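Local coordinates for 16S rRNA (guanine(1405)-N(7))-methyltransferase (Klebsiella pneumoniae, PDB 6PI9), which probably methylates the N7 position of guanine 1405 in 16S rRNA with S-adenosyl-L-methionine as methyl donor, conferring resistance to various aminoglycosides, at residues V134-L144 against W159-D167; P173-K184 against L204-P214. One frame throughout, in Å; residues are numbered along the deposited sequence.

Both contacts belong to one mixed seven-stranded sheet, and they illustrate how a Rossmann-like methyltransferase builds its cofactor site from the ends of parallel strands. Interaction 1 comes first along the chain and joins strands 137-141 and 162-165, the latter outermost; interaction 2 follows and pairs strand 179-183 with 208-214. Strand 117-120 lies between the two pairs, whose centres are 13 Å apart. They touch directly where Arg164 of strand 162-165 forms a salt bridge with Glu175, in the loop before strand 179-183. Each also reaches S-adenosyl-L-homocysteine: residues 134-144 and 159-167 hold the ribose and adenine, residues 173-184 the amino group.

Interaction 1 of 2, residues V134-L144 against W159-D167; sequences VTNALGMDIHL and WHTRARACD. With SAH (S-adenosyl-L-homocysteine), chain B.
Thr135 lays its CG2 methyl over one face of the Trp159 indole, 3.9 Å from the centroid of the five-membered ring, a CH-pi contact at the entry to a parallel strand pair. The neighbouring Thr161 takes the place of a backbone acceptor: its OG1, turned anti to the carbonyl carbon (chi1 -73°), receives a nearly straight hydrogen bond from Ala137 N at 2.9 Å. A water accepts from the same OG1 and donates to Val134 O. From there the backbone ladder runs from Arg162 N on Ala137 O to Cys166 N on Asp141 O, the parallel pairing of a beta-alpha-beta unit whose crossover is helix 144-157.

Met140 and Arg164 lie side by side on one face of the sheet. With CG between its backbone N and carbonyl carbon (chi1 54°) and chi2 near trans (-154°), Met140 sets SD above one face of the guanidinium, 3.7 Å from Arg164 NH2, while Leu138 CD2 sits near the guanidinium edge. Arg164 NH1 reaches back to Ala165 O, and NH2 forms a salt bridge with Glu171. Packing is tight beside it, where Met140 CB and Cys166 CB are 3.4 Å apart.

At the carboxyl ends of the strands, the Asp141 carboxylate takes both ribose hydroxyls of S-adenosyl-L-homocysteine: O3' donates to OD2 at 2.7 Å, and O2' lies so close to OD1 that the length of this hydrogen bond is doubtful. OD1 also accepts from His143 N, closing an Asx turn, and Gly123 N donates to OD2. Ile142 packs against the adenine and Cys166 O, while Asp167 OD1 accepts from adenine N6 at 3.0 Å. Asp167 OD2 is held by Arg29 and Thr26. Two carboxylates thus read different parts of the nucleoside, and their protein partners restrict how each can turn.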
loop_
_atom_site.group_PDB
_atom_site.type_symbol
_atom_site.label_atom_id
_atom_site.label_comp_id
_atom_site.label_asym_id
_atom_site.label_seq_id
_atom_site.Cartn_x
_atom_site.Cartn_y
_atom_site.Cartn_z
ATOM N N VAL A 134 -5.126 -21.340 17.802
ATOM C CA VAL A 134 -5.439 -20.171 18.613
ATOM C C VAL A 134 -6.879 -19.796 18.274
ATOM O O VAL A 134 -7.144 -19.063 17.326
ATOM C CB VAL A 134 -4.461 -19.034 18.368
ATOM C CG1 VAL A 134 -4.835 -17.788 19.223
ATOM C CG2 VAL A 134 -3.039 -19.547 18.657
ATOM N N THR A 135 -7.820 -20.314 19.067
ATOM C CA THR A 135 -9.239 -20.229 18.743
ATOM C C THR A 135 -10.031 -19.456 19.798
ATOM O O THR A 135 -11.263 -19.568 19.866
ATOM C CB THR A 135 -9.806 -21.638 18.547
ATOM O OG1 THR A 135 -9.702 -22.355 19.779
ATOM C CG2 THR A 135 -8.973 -22.369 17.497
ATOM N N ASN A 136 -9.353 -18.660 20.618
ATOM C CA ASN A 136 -10.022 -17.844 21.618
ATOM C C ASN A 136 -9.570 -16.403 21.457
ATOM O O ASN A 136 -8.983 -15.837 22.377
ATOM C CB ASN A 136 -9.719 -18.338 23.032
ATOM C CG ASN A 136 -10.540 -17.629 24.093
ATOM O OD1 ASN A 136 -11.576 -17.032 23.804
ATOM N ND2 ASN A 136 -10.066 -17.685 25.335
ATOM N N ALA A 137 -9.788 -15.816 20.272
ATOM C CA ALA A 137 -9.382 -14.444 20.038
ATOM C C ALA A 137 -10.590 -13.547 19.819
ATOM O O ALA A 137 -11.673 -13.992 19.432
ATOM C CB ALA A 137 -8.420 -14.285 18.829
ATOM N N LEU A 138 -10.403 -12.251 20.056
ATOM C CA LEU A 138 -11.461 -11.287 19.756
ATOM C C LEU A 138 -10.808 -10.332 18.798
ATOM O O LEU A 138 -9.936 -9.563 19.211
ATOM C CB LEU A 138 -11.936 -10.524 20.985
ATOM C CG LEU A 138 -13.000 -9.495 20.570
ATOM C CD1 LEU A 138 -14.182 -10.267 20.032
ATOM C CD2 LEU A 138 -13.392 -8.580 21.732
ATOM N N GLY A 139 -11.179 -10.404 17.526
ATOM C CA GLY A 139 -10.651 -9.444 16.581
ATOM C C GLY A 139 -11.433 -8.155 16.592
ATOM O O GLY A 139 -12.613 -8.081 16.958
ATOM N N MET A 140 -10.776 -7.084 16.147
ATOM C CA MET A 140 -11.573 -5.878 15.988
ATOM C C MET A 140 -10.980 -5.057 14.870
ATOM O O MET A 140 -9.763 -5.054 14.669
ATOM C CB MET A 140 -11.681 -5.090 17.286
ATOM C CG MET A 140 -10.425 -4.711 17.973
ATOM S SD MET A 140 -10.792 -4.499 19.800
ATOM C CE MET A 140 -11.037 -6.174 20.359
ATOM N N ASP A 141 -11.849 -4.353 14.146
ATOM C CA ASP A 141 -11.354 -3.641 12.969
ATOM C C ASP A 141 -12.440 -2.653 12.535
ATOM O O ASP A 141 -13.597 -2.740 12.958
ATOM C CB ASP A 141 -11.018 -4.650 11.867
ATOM C CG ASP A 141 -9.979 -4.119 10.862
ATOM O OD1 ASP A 141 -10.209 -3.069 10.274
ATOM O OD2 ASP A 141 -8.909 -4.752 10.735
ATOM N N ILE A 142 -12.057 -1.710 11.668
ATOM C CA ILE A 142 -13.051 -0.812 11.072
ATOM C C ILE A 142 -13.648 -1.395 9.809
ATOM O O ILE A 142 -14.626 -0.845 9.267
ATOM C CB ILE A 142 -12.418 0.525 10.693
ATOM C CG1 ILE A 142 -11.143 0.303 9.914
ATOM C CG2 ILE A 142 -12.240 1.383 11.903
ATOM C CD1 ILE A 142 -10.712 1.696 9.289
ATOM N N HIS A 143 -13.026 -2.444 9.277
ATOM C CA HIS A 143 -13.449 -3.144 8.073
ATOM C C HIS A 143 -14.475 -4.193 8.453
ATOM O O HIS A 143 -14.137 -5.279 8.926
ATOM C CB HIS A 143 -12.239 -3.780 7.385
ATOM C CG HIS A 143 -12.504 -4.088 5.949
ATOM N ND1 HIS A 143 -13.645 -4.744 5.537
ATOM C CD2 HIS A 143 -11.810 -3.794 4.827
ATOM C CE1 HIS A 143 -13.648 -4.842 4.217
ATOM N NE2 HIS A 143 -12.538 -4.285 3.760
ATOM N N LEU A 144 -15.752 -3.855 8.280
ATOM C CA LEU A 144 -16.817 -4.782 8.625
ATOM C C LEU A 144 -16.857 -5.993 7.708
ATOM O O LEU A 144 -17.482 -7.001 8.052
ATOM C CB LEU A 144 -18.159 -4.045 8.564
ATOM C CG LEU A 144 -18.173 -2.718 9.318
ATOM C CD1 LEU A 144 -19.550 -2.133 9.224
ATOM C CD2 LEU A 144 -17.825 -2.967 10.773
ATOM N N TRP A 159 -15.128 -22.351 16.823
ATOM C CA TRP A 159 -14.181 -21.556 17.600
ATOM C C TRP A 159 -14.914 -20.605 18.545
ATOM O O TRP A 159 -16.058 -20.203 18.303
ATOM C CB TRP A 159 -13.270 -20.742 16.678
ATOM C CG TRP A 159 -12.488 -21.574 15.696
ATOM C CD1 TRP A 159 -12.265 -22.941 15.753
ATOM C CD2 TRP A 159 -11.818 -21.109 14.519
ATOM N NE1 TRP A 159 -11.496 -23.334 14.685
ATOM C CE2 TRP A 159 -11.206 -22.235 13.913
ATOM C CE3 TRP A 159 -11.677 -19.855 13.914
ATOM C CZ2 TRP A 159 -10.454 -22.135 12.732
ATOM C CZ3 TRP A 159 -10.922 -19.755 12.751
ATOM C CH2 TRP A 159 -10.327 -20.892 12.167
ATOM N N HIS A 160 -14.244 -20.253 19.644
ATOM C CA HIS A 160 -14.769 -19.188 20.484
ATOM C C HIS A 160 -14.440 -17.828 19.914
ATOM O O HIS A 160 -15.070 -16.843 20.313
ATOM C CB HIS A 160 -14.230 -19.318 21.902
ATOM C CG HIS A 160 -14.686 -20.580 22.581
ATOM N ND1 HIS A 160 -13.949 -21.217 23.561
ATOM C CD2 HIS A 160 -15.809 -21.317 22.414
ATOM C CE1 HIS A 160 -14.600 -22.297 23.963
ATOM N NE2 HIS A 160 -15.735 -22.376 23.288
ATOM N N THR A 161 -13.520 -17.791 18.958
ATOM C CA THR A 161 -13.107 -16.556 18.315
ATOM C C THR A 161 -14.285 -15.803 17.708
ATOM O O THR A 161 -15.187 -16.399 17.117
ATOM C CB THR A 161 -12.062 -16.890 17.247
ATOM O OG1 THR A 161 -10.837 -17.221 17.905
ATOM C CG2 THR A 161 -11.767 -15.717 16.331
ATOM N N ARG A 162 -14.241 -14.475 17.840
ATOM C CA ARG A 162 -15.271 -13.576 17.316
ATOM C C ARG A 162 -14.565 -12.297 16.891
ATOM O O ARG A 162 -13.431 -12.051 17.273
ATOM C CB ARG A 162 -16.336 -13.241 18.362
ATOM C CG ARG A 162 -17.273 -14.388 18.786
ATOM C CD ARG A 162 -18.110 -14.940 17.656
ATOM N NE ARG A 162 -19.042 -15.986 18.110
ATOM C CZ ARG A 162 -18.729 -17.284 18.220
ATOM N NH1 ARG A 162 -17.519 -17.710 17.898
ATOM N NH2 ARG A 162 -19.643 -18.175 18.632
ATOM N N ALA A 163 -15.271 -11.440 16.153
ATOM C CA ALA A 163 -14.735 -10.115 15.835
ATOM C C ALA A 163 -15.848 -9.082 15.954
ATOM O O ALA A 163 -17.035 -9.407 15.874
ATOM C CB ALA A 163 -14.139 -10.046 14.429
ATOM N N ARG A 164 -15.447 -7.820 16.144
ATOM C CA ARG A 164 -16.432 -6.760 16.247
ATOM C C ARG A 164 -15.858 -5.478 15.668
ATOM O O ARG A 164 -14.647 -5.307 15.534
ATOM C CB ARG A 164 -16.827 -6.520 17.701
ATOM C CG ARG A 164 -15.573 -6.118 18.507
ATOM C CD ARG A 164 -15.999 -5.200 19.571
ATOM N NE ARG A 164 -14.996 -4.744 20.529
ATOM C CZ ARG A 164 -14.562 -3.494 20.631
ATOM N NH1 ARG A 164 -15.005 -2.532 19.798
ATOM N NH2 ARG A 164 -13.716 -3.197 21.607
ATOM N N ALA A 165 -16.758 -4.574 15.311
ATOM C CA ALA A 165 -16.328 -3.246 14.850
ATOM C C ALA A 165 -15.524 -2.490 15.908
ATOM O O ALA A 165 -15.957 -2.360 17.056
ATOM C CB ALA A 165 -17.579 -2.450 14.514
ATOM N N CYS A 166 -14.455 -1.814 15.487
ATOM C CA CYS A 166 -13.735 -0.979 16.451
ATOM C C CYS A 166 -12.902 0.049 15.710
ATOM O O CYS A 166 -12.071 -0.361 14.895
ATOM C CB CYS A 166 -12.758 -1.857 17.258
ATOM S SG CYS A 166 -11.705 -0.875 18.341
ATOM N N ASP A 167 -13.055 1.334 16.026
ATOM C CA ASP A 167 -12.154 2.364 15.477
ATOM C C ASP A 167 -11.196 2.746 16.603
ATOM O O ASP A 167 -11.597 3.416 17.559
ATOM C CB ASP A 167 -12.917 3.587 14.919
ATOM C CG ASP A 167 -11.971 4.586 14.205
ATOM O OD1 ASP A 167 -10.761 4.622 14.537
ATOM O OD2 ASP A 167 -12.449 5.388 13.375
HETATM N N SAH B . -3.215 -6.968 11.960
HETATM C CA SAH B . -3.635 -7.563 10.672
HETATM C CB SAH B . -3.993 -6.479 9.670
HETATM C CG SAH B . -2.933 -5.369 9.412
HETATM S SD SAH B . -3.417 -4.316 7.967
HETATM C C SAH B . -2.521 -8.456 10.092
HETATM O O SAH B . -1.352 -8.207 10.452
HETATM O OXT SAH B . -2.761 -9.358 9.264
HETATM C "C5'" SAH B . -4.000 -2.836 8.901
HETATM C "C4'" SAH B . -5.452 -2.980 9.446
HETATM O "O4'" SAH B . -5.746 -1.879 10.334
HETATM C "C3'" SAH B . -6.614 -3.050 8.414
HETATM O "O3'" SAH B . -7.391 -4.250 8.609
HETATM C "C2'" SAH B . -7.480 -1.825 8.705
HETATM O "O2'" SAH B . -8.860 -2.161 8.541
HETATM C "C1'" SAH B . -7.150 -1.602 10.189
HETATM N N9 SAH B . -7.287 -0.228 10.632
HETATM C C8 SAH B . -6.713 0.885 10.072
HETATM N N7 SAH B . -6.998 1.951 10.878
HETATM C C5 SAH B . -7.797 1.507 11.899
HETATM C C6 SAH B . -8.424 2.123 12.958
HETATM N N6 SAH B . -8.391 3.427 13.142
HETATM N N1 SAH B . -9.101 1.330 13.869
HETATM C C2 SAH B . -9.236 -0.005 13.682
HETATM N N3 SAH B . -8.637 -0.642 12.627
HETATM C C4 SAH B . -7.932 0.146 11.767
HETATM O O HOH W 1 -8.741 -17.256 16.030
HETATM O O HOH W 2 -12.080 -22.520 21.196
HETATM O O HOH W 3 -14.430 -14.402 21.189
#

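Interaction 2 of 2, residues P173-K184 against L204-P214; sequences PAEEADAALLMK and LRAPRLVVTFP. With SAH (S-adenosyl-L-homocysteine), chain B.
Leu181 and Val210 lie side by side at the tight centre of this parallel pair, with Leu181 CD2 3.7 Å from Val210 CB. On the other face Ala180 CB meets Leu209 CD2, while Leu182 and Leu204 reach toward each other tip to tip, their CD1 atoms 4.0 Å apart; Leu200 and Leu201 of helix 196-203 cover Leu182. The backbone bond from Leu182 N to Val210 O is short, 2.7 Å, and almost straight.

The end leading into the two strands, around residues 174-178 and 205-207, is looser and wetter. Ala177 N makes only a weak bond to Arg205 O, and one water links Pro173 O and Glu175 O with Arg205 N. Arg205 NH1 donates to Ala174 O in a bent bond (135°), less certain because the side chain is poorly ordered.

Toward the cofactor, Lys184 N is shared by Thr212 O and OG1, the latter 2.9 Å away. Thr212 OG1 is also hydrogen-bonded with Glu252, and Lys184 NZ forms a salt bridge with Glu95. These two bent bonds would limit backbone movement just after Met183, whose O accepts from the amino N of S-adenosyl-L-homocysteine at 2.9 Å. Arg96 also hydrogen-bonds the ligand, but in this contact a main-chain carbonyl meets its amino group.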
loop_
_atom_site.group_PDB
_atom_site.type_symbol
_atom_site.label_atom_id
_atom_site.label_comp_id
_atom_site.label_asym_id
_atom_site.label_seq_id
_atom_site.Cartn_x
_atom_site.Cartn_y
_atom_site.Cartn_z
ATOM N N PRO A 173 -9.624 -0.282 23.454
ATOM C CA PRO A 173 -10.378 -1.486 23.837
ATOM C C PRO A 173 -10.257 -1.762 25.314
ATOM O O PRO A 173 -9.145 -1.758 25.870
ATOM C CB PRO A 173 -9.735 -2.600 23.021
ATOM C CG PRO A 173 -9.212 -1.846 21.745
ATOM C CD PRO A 173 -8.788 -0.493 22.242
ATOM N N ALA A 174 -11.413 -2.012 25.947
ATOM C CA ALA A 174 -11.496 -2.205 27.389
ATOM C C ALA A 174 -11.497 -3.679 27.803
ATOM O O ALA A 174 -11.556 -3.971 29.005
ATOM C CB ALA A 174 -12.742 -1.505 27.931
ATOM N N GLU A 175 -11.407 -4.609 26.855
ATOM C CA GLU A 175 -11.488 -6.020 27.188
ATOM C C GLU A 175 -10.268 -6.449 27.998
ATOM O O GLU A 175 -9.177 -5.871 27.874
ATOM C CB GLU A 175 -11.599 -6.866 25.918
ATOM C CG GLU A 175 -12.938 -6.660 25.200
ATOM C CD GLU A 175 -12.891 -5.555 24.148
ATOM O OE1 GLU A 175 -13.841 -5.482 23.334
ATOM O OE2 GLU A 175 -11.901 -4.777 24.125
ATOM N N GLU A 176 -10.479 -7.457 28.849
ATOM C CA GLU A 176 -9.412 -8.182 29.527
ATOM C C GLU A 176 -8.896 -9.292 28.636
ATOM O O GLU A 176 -9.685 -10.053 28.073
ATOM C CB GLU A 176 -9.926 -8.840 30.799
ATOM C CG GLU A 176 -10.465 -7.902 31.772
ATOM C CD GLU A 176 -9.933 -8.124 33.167
ATOM O OE1 GLU A 176 -9.569 -7.109 33.788
ATOM O OE2 GLU A 176 -9.934 -9.283 33.664
ATOM N N ALA A 177 -7.579 -9.452 28.583
ATOM C CA ALA A 177 -7.057 -10.573 27.821
ATOM C C ALA A 177 -5.684 -10.978 28.341
ATOM O O ALA A 177 -5.047 -10.267 29.119
ATOM C CB ALA A 177 -7.003 -10.246 26.336
ATOM N N ASP A 178 -5.258 -12.167 27.927
ATOM C CA ASP A 178 -3.916 -12.632 28.252
ATOM C C ASP A 178 -2.879 -11.977 27.361
ATOM O O ASP A 178 -1.738 -11.737 27.790
ATOM C CB ASP A 178 -3.885 -14.144 28.126
ATOM C CG ASP A 178 -4.774 -14.803 29.173
ATOM O OD1 ASP A 178 -4.547 -14.483 30.359
ATOM O OD2 ASP A 178 -5.720 -15.550 28.832
ATOM N N ALA A 179 -3.249 -11.671 26.127
ATOM C CA ALA A 179 -2.292 -11.086 25.200
ATOM C C ALA A 179 -3.054 -10.246 24.210
ATOM O O ALA A 179 -4.216 -10.544 23.932
ATOM C CB ALA A 179 -1.499 -12.187 24.465
ATOM N N ALA A 180 -2.404 -9.189 23.657
ATOM C CA ALA A 180 -2.977 -8.440 22.557
ATOM C C ALA A 180 -1.970 -8.341 21.427
ATOM O O ALA A 180 -0.762 -8.236 21.666
ATOM C CB ALA A 180 -3.385 -7.012 22.925
ATOM N N LEU A 181 -2.494 -8.439 20.210
ATOM C CA LEU A 181 -1.700 -8.416 18.995
ATOM C C LEU A 181 -1.943 -7.064 18.369
ATOM O O LEU A 181 -3.096 -6.641 18.264
ATOM C CB LEU A 181 -2.129 -9.523 18.028
ATOM C CG LEU A 181 -2.314 -10.913 18.651
ATOM C CD1 LEU A 181 -2.750 -11.928 17.587
ATOM C CD2 LEU A 181 -0.987 -11.411 19.310
ATOM N N LEU A 182 -0.850 -6.357 18.037
ATOM C CA LEU A 182 -0.884 -5.077 17.328
ATOM C C LEU A 182 0.020 -5.264 16.127
ATOM O O LEU A 182 1.190 -4.808 16.128
ATOM C CB LEU A 182 -0.387 -3.934 18.218
ATOM C CG LEU A 182 -1.341 -3.653 19.407
ATOM C CD1 LEU A 182 -0.967 -4.587 20.565
ATOM C CD2 LEU A 182 -1.160 -2.189 19.882
ATOM N N MET A 183 -0.487 -5.965 15.107
ATOM C CA MET A 183 0.374 -6.431 14.024
ATOM C C MET A 183 0.197 -5.497 12.823
ATOM O O MET A 183 -0.941 -5.294 12.356
ATOM C CB MET A 183 0.020 -7.890 13.710
ATOM C CG MET A 183 0.394 -8.819 14.881
ATOM S SD MET A 183 -0.449 -10.440 14.731
ATOM C CE MET A 183 0.117 -10.977 13.112
ATOM N N LYS A 184 1.318 -4.930 12.339
ATOM C CA LYS A 184 1.331 -4.022 11.186
ATOM C C LYS A 184 0.323 -2.906 11.363
ATOM O O LYS A 184 -0.414 -2.518 10.430
ATOM C CB LYS A 184 1.059 -4.816 9.909
ATOM C CG LYS A 184 2.225 -5.792 9.645
ATOM C CD LYS A 184 1.817 -6.744 8.439
ATOM C CE LYS A 184 2.976 -7.735 8.100
ATOM N NZ LYS A 184 2.422 -8.764 7.104
ATOM N N LEU A 204 -3.913 -0.647 27.122
ATOM C CA LEU A 204 -4.440 -1.994 26.919
ATOM C C LEU A 204 -4.368 -2.822 28.202
ATOM O O LEU A 204 -3.395 -2.754 28.960
ATOM C CB LEU A 204 -3.671 -2.683 25.789
ATOM C CG LEU A 204 -4.076 -2.173 24.413
ATOM C CD1 LEU A 204 -3.109 -2.708 23.346
ATOM C CD2 LEU A 204 -5.555 -2.504 24.064
ATOM N N ARG A 205 -5.419 -3.593 28.459
ATOM C CA ARG A 205 -5.487 -4.368 29.700
ATOM C C ARG A 205 -5.039 -5.802 29.459
ATOM O O ARG A 205 -5.752 -6.739 29.804
ATOM C CB ARG A 205 -6.901 -4.321 30.266
ATOM C CG ARG A 205 -7.369 -2.942 30.701
ATOM C CD ARG A 205 -8.876 -2.946 30.911
ATOM N NE ARG A 205 -9.365 -1.698 31.497
ATOM C CZ ARG A 205 -10.656 -1.400 31.666
ATOM N NH1 ARG A 205 -11.597 -2.259 31.285
ATOM N NH2 ARG A 205 -11.011 -0.245 32.226
ATOM N N ALA A 206 -3.882 -5.990 28.814
ATOM C CA ALA A 206 -3.309 -7.316 28.601
ATOM C C ALA A 206 -1.841 -7.248 29.021
ATOM O O ALA A 206 -1.139 -6.270 28.679
ATOM C CB ALA A 206 -3.423 -7.784 27.143
ATOM N N PRO A 207 -1.343 -8.255 29.737
ATOM C CA PRO A 207 0.044 -8.187 30.210
ATOM C C PRO A 207 1.083 -8.475 29.146
ATOM O O PRO A 207 2.268 -8.173 29.377
ATOM C CB PRO A 207 0.084 -9.257 31.302
ATOM C CG PRO A 207 -0.955 -10.230 30.903
ATOM C CD PRO A 207 -2.057 -9.421 30.292
ATOM N N ARG A 208 0.709 -9.078 28.010
ATOM C CA ARG A 208 1.685 -9.399 26.971
ATOM C C ARG A 208 1.154 -8.830 25.678
ATOM O O ARG A 208 -0.042 -8.936 25.417
ATOM C CB ARG A 208 1.911 -10.909 26.828
ATOM C CG ARG A 208 2.812 -11.469 27.944
ATOM C CD ARG A 208 2.643 -12.950 28.164
ATOM N NE ARG A 208 3.852 -13.628 28.685
ATOM C CZ ARG A 208 4.480 -13.326 29.823
ATOM N NH1 ARG A 208 4.068 -12.298 30.576
ATOM N NH2 ARG A 208 5.544 -14.039 30.206
ATOM N N LEU A 209 2.037 -8.228 24.872
ATOM C CA LEU A 209 1.670 -7.616 23.605
ATOM C C LEU A 209 2.599 -8.166 22.537
ATOM O O LEU A 209 3.787 -8.379 22.798
ATOM C CB LEU A 209 1.814 -6.084 23.620
ATOM C CG LEU A 209 1.161 -5.388 24.809
ATOM C CD1 LEU A 209 1.424 -3.910 24.661
ATOM C CD2 LEU A 209 -0.370 -5.636 24.883
ATOM N N VAL A 210 2.064 -8.396 21.345
ATOM C CA VAL A 210 2.871 -8.728 20.163
ATOM C C VAL A 210 2.721 -7.570 19.219
ATOM O O VAL A 210 1.610 -7.299 18.755
ATOM C CB VAL A 210 2.401 -10.030 19.495
ATOM C CG1 VAL A 210 3.253 -10.320 18.232
ATOM C CG2 VAL A 210 2.486 -11.175 20.506
ATOM N N VAL A 211 3.815 -6.864 18.933
ATOM C CA VAL A 211 3.754 -5.637 18.123
ATOM C C VAL A 211 4.625 -5.864 16.909
ATOM O O VAL A 211 5.772 -6.301 17.059
ATOM C CB VAL A 211 4.271 -4.414 18.912
ATOM C CG1 VAL A 211 4.316 -3.132 18.011
ATOM C CG2 VAL A 211 3.463 -4.207 20.235
ATOM N N THR A 212 4.085 -5.671 15.704
ATOM C CA THR A 212 4.903 -5.962 14.537
ATOM C C THR A 212 4.891 -4.828 13.525
ATOM O O THR A 212 3.968 -4.009 13.456
ATOM C CB THR A 212 4.488 -7.235 13.808
ATOM O OG1 THR A 212 3.322 -6.948 13.027
ATOM C CG2 THR A 212 4.224 -8.346 14.811
ATOM N N PHE A 213 5.924 -4.844 12.667
ATOM C CA PHE A 213 6.049 -3.801 11.644
ATOM C C PHE A 213 6.419 -4.452 10.319
ATOM O O PHE A 213 7.156 -5.430 10.299
ATOM C CB PHE A 213 7.186 -2.801 11.997
ATOM C CG PHE A 213 6.949 -2.076 13.289
ATOM C CD1 PHE A 213 6.280 -0.853 13.287
ATOM C CD2 PHE A 213 7.389 -2.621 14.512
ATOM C CE1 PHE A 213 6.048 -0.167 14.509
ATOM C CE2 PHE A 213 7.153 -1.955 15.743
ATOM C CZ PHE A 213 6.479 -0.708 15.740
ATOM N N PRO A 214 5.943 -3.918 9.211
ATOM C CA PRO A 214 6.386 -4.451 7.921
ATOM C C PRO A 214 7.802 -3.978 7.625
ATOM O O PRO A 214 8.164 -2.831 7.892
ATOM C CB PRO A 214 5.379 -3.868 6.926
ATOM C CG PRO A 214 4.930 -2.533 7.610
ATOM C CD PRO A 214 5.030 -2.759 9.109
HETATM N N SAH B . -3.215 -6.968 11.960
HETATM C CA SAH B . -3.635 -7.563 10.672
HETATM C CB SAH B . -3.993 -6.479 9.670
HETATM C CG SAH B . -2.933 -5.369 9.412
HETATM S SD SAH B . -3.417 -4.316 7.967
HETATM C C SAH B . -2.521 -8.456 10.092
HETATM O O SAH B . -1.352 -8.207 10.452
HETATM O OXT SAH B . -2.761 -9.358 9.264
HETATM C "C5'" SAH B . -4.000 -2.836 8.901
HETATM C "C4'" SAH B . -5.452 -2.980 9.446
HETATM O "O4'" SAH B . -5.746 -1.879 10.334
HETATM C "C3'" SAH B . -6.614 -3.050 8.414
HETATM O "O3'" SAH B . -7.391 -4.250 8.609
HETATM C "C2'" SAH B . -7.480 -1.825 8.705
HETATM O "O2'" SAH B . -8.860 -2.161 8.541
HETATM C "C1'" SAH B . -7.150 -1.602 10.189
HETATM N N9 SAH B . -7.287 -0.228 10.632
HETATM C C8 SAH B . -6.713 0.885 10.072
HETATM N N7 SAH B . -6.998 1.951 10.878
HETATM C C5 SAH B . -7.797 1.507 11.899
HETATM C C6 SAH B . -8.424 2.123 12.958
HETATM N N6 SAH B . -8.391 3.427 13.142
HETATM N N1 SAH B . -9.101 1.330 13.869
HETATM C C2 SAH B . -9.236 -0.005 13.682
HETATM N N3 SAH B . -8.637 -0.642 12.627
HETATM C C4 SAH B . -7.932 0.146 11.767
HETATM O O HOH W 4 -7.723 -3.960 26.754
HETATM O O HOH W 5 -5.709 -8.496 31.581
HETATM O O HOH W 6 2.117 -2.557 14.967
#